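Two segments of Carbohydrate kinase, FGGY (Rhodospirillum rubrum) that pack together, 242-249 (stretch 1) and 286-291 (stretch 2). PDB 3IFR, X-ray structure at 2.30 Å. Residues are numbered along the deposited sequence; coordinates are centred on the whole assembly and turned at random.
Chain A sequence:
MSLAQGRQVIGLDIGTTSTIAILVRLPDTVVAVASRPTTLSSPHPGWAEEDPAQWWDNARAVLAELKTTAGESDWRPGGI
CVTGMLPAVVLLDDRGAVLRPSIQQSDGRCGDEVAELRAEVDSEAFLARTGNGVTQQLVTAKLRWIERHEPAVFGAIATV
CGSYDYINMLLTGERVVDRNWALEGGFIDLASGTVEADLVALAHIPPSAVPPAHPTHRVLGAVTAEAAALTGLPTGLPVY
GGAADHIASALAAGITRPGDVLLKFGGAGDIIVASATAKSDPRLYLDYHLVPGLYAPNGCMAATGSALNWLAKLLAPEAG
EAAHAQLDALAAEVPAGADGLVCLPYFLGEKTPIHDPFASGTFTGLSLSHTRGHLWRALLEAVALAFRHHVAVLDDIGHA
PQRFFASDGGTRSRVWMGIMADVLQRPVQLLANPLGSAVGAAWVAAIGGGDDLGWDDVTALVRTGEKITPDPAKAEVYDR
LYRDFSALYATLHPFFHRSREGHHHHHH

Stretch 1 242-249: GAADHIAS
Stretch 2 (286-291) LDYHLV

The contact sets the first turn of a helix against an extended, irregular segment, and apolar side chains carry it, with no hydrogen bond crossing between the two. In stretch 1, A243 (phi/psi -120/133) and A244 (-66/124) are extended; A244 is the N-cap, and D245 to S249 follow with helical angles near -60/-40. Helical pairing begins with A248 N to A244 O at 3.1 Å and S249 N to D245 O at 3.0 Å. In stretch 2, L286 to H289 stay extended, with psi between 143 and 166, before L290 turns to -73/-37.

Register is fixed by I247 opposite H289, their CA atoms 6.5 Å apart. I247 points its CA-to-CB bond toward stretch 2 and takes m, m (chi1 -42°, chi2 -59°). This conformation sends its two branches to different neighbours: CD1 lies 3.9 Å from D287 CB, while CG2 sits 3.8 Å from L290 N, 3.9 Å from Y288 O and 4.0 Å from L290 CG. CG2 thus packs on backbone as well as side chain, and it approaches the H289 ring obliquely.

L290 answers from the other side, pointing toward the helix in m, t (chi1 -51°, chi2 -175°). Its forked end spans the helix start: CD1 reaches A248 CA at 3.6 Å and A248 CB at 3.9 Å, and both methyls lie near A243 CB, CD2 at 4.2 Å and CD1 at 4.3 Å.

D287 also points toward stretch 1, with chi1 -83° (m). H246, chi1 67° (p) and chi2 -64°, starts sideways but brings its ring end nearer; NE2 is 3.5 Å from D287 OD1, near the ring plane, a polar approach without a hydrogen bond. D287 OD1 is satisfied elsewhere in the structure. D245 points away, its p rotamer (chi1 70°) folding OD1 back to accept a weak hydrogen bond from H246 N at 2.8 Å.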

# COMPACT_ATOMS: atom_id res chain seq x y z
N GLY A 242 -15.50 -2.89 -0.99
CA GLY A 242 -14.13 -3.16 -1.37
C GLY A 242 -13.13 -2.45 -0.46
O GLY A 242 -13.42 -1.37 0.09
N ALA A 243 -11.97 -3.05 -0.35
CA ALA A 243 -10.97 -2.67 0.60
C ALA A 243 -9.72 -2.27 -0.10
O ALA A 243 -9.29 -2.93 -0.96
CB ALA A 243 -10.72 -3.80 1.50
N ALA A 244 -9.14 -1.16 0.29
CA ALA A 244 -7.86 -0.78 -0.25
C ALA A 244 -6.71 -1.74 0.15
O ALA A 244 -6.50 -1.95 1.27
CB ALA A 244 -7.55 0.61 0.14
N ASP A 245 -5.98 -2.30 -0.79
CA ASP A 245 -5.00 -3.32 -0.48
C ASP A 245 -3.96 -3.05 0.60
O ASP A 245 -3.78 -3.87 1.43
CB ASP A 245 -4.37 -3.98 -1.70
CG ASP A 245 -3.46 -3.09 -2.48
OD1 ASP A 245 -3.34 -1.91 -2.25
OD2 ASP A 245 -2.82 -3.60 -3.34
N HIS A 246 -3.29 -1.92 0.58
CA HIS A 246 -2.30 -1.67 1.59
C HIS A 246 -2.87 -1.48 2.99
O HIS A 246 -2.27 -1.88 3.92
CB HIS A 246 -1.30 -0.57 1.16
CG HIS A 246 -1.89 0.79 1.05
ND1 HIS A 246 -2.86 1.09 0.13
CD2 HIS A 246 -1.66 1.92 1.73
CE1 HIS A 246 -3.20 2.34 0.26
NE2 HIS A 246 -2.49 2.88 1.21
N ILE A 247 -4.05 -0.92 3.10
CA ILE A 247 -4.77 -0.80 4.35
C ILE A 247 -5.23 -2.17 4.90
O ILE A 247 -5.13 -2.42 6.10
CB ILE A 247 -6.01 0.16 4.24
CG1 ILE A 247 -5.64 1.41 3.43
CG2 ILE A 247 -6.48 0.55 5.66
CD1 ILE A 247 -4.49 2.17 4.06
N ALA A 248 -5.71 -3.06 4.03
CA ALA A 248 -6.10 -4.39 4.48
C ALA A 248 -4.85 -5.11 4.96
O ALA A 248 -4.90 -5.86 5.94
CB ALA A 248 -6.80 -5.17 3.38
N SER A 249 -3.73 -4.87 4.29
CA SER A 249 -2.46 -5.40 4.78
C SER A 249 -2.14 -4.84 6.16
O SER A 249 -1.69 -5.58 7.03
CB SER A 249 -1.31 -5.13 3.83
OG SER A 249 -1.05 -6.29 3.06
N LEU A 286 -3.19 10.40 2.87
CA LEU A 286 -4.24 9.93 3.73
C LEU A 286 -5.18 8.89 3.09
O LEU A 286 -5.41 8.88 1.87
CB LEU A 286 -4.99 11.14 4.26
CG LEU A 286 -5.98 11.02 5.41
CD1 LEU A 286 -5.38 10.51 6.76
CD2 LEU A 286 -6.63 12.38 5.58
N ASP A 287 -5.72 8.01 3.95
CA ASP A 287 -6.74 7.02 3.57
C ASP A 287 -7.66 6.89 4.76
O ASP A 287 -7.28 7.25 5.87
CB ASP A 287 -6.12 5.64 3.31
CG ASP A 287 -5.56 5.49 1.91
OD1 ASP A 287 -4.37 5.81 1.65
OD2 ASP A 287 -6.28 4.94 1.06
N TYR A 288 -8.86 6.34 4.55
CA TYR A 288 -9.66 5.90 5.67
C TYR A 288 -9.14 4.55 6.11
O TYR A 288 -8.74 3.75 5.28
CB TYR A 288 -11.12 5.76 5.28
CG TYR A 288 -11.77 7.08 4.95
CD1 TYR A 288 -12.33 7.86 5.95
CD2 TYR A 288 -11.84 7.54 3.64
CE1 TYR A 288 -12.94 9.07 5.65
CE2 TYR A 288 -12.45 8.74 3.33
CZ TYR A 288 -12.99 9.50 4.34
OH TYR A 288 -13.57 10.69 4.03
N HIS A 289 -9.13 4.27 7.41
CA HIS A 289 -8.84 2.90 7.82
C HIS A 289 -10.03 2.01 7.47
O HIS A 289 -11.11 2.51 7.18
CB HIS A 289 -8.62 2.83 9.31
CG HIS A 289 -7.83 1.64 9.73
ND1 HIS A 289 -6.82 1.71 10.68
CD2 HIS A 289 -7.88 0.35 9.33
CE1 HIS A 289 -6.30 0.51 10.84
NE2 HIS A 289 -6.91 -0.32 10.02
N LEU A 290 -9.85 0.70 7.50
CA LEU A 290 -11.00 -0.19 7.37
C LEU A 290 -11.76 -0.13 8.68
O LEU A 290 -12.99 -0.14 8.70
CB LEU A 290 -10.60 -1.63 7.04
CG LEU A 290 -9.65 -1.84 5.86
CD1 LEU A 290 -9.40 -3.31 5.53
CD2 LEU A 290 -10.20 -1.11 4.65
N VAL A 291 -11.03 -0.02 9.79
CA VAL A 291 -11.68 0.13 11.09
C VAL A 291 -12.52 1.42 11.19
O VAL A 291 -12.02 2.53 11.05
CB VAL A 291 -10.67 0.01 12.25
CG1 VAL A 291 -11.37 0.15 13.57
CG2 VAL A 291 -9.96 -1.32 12.21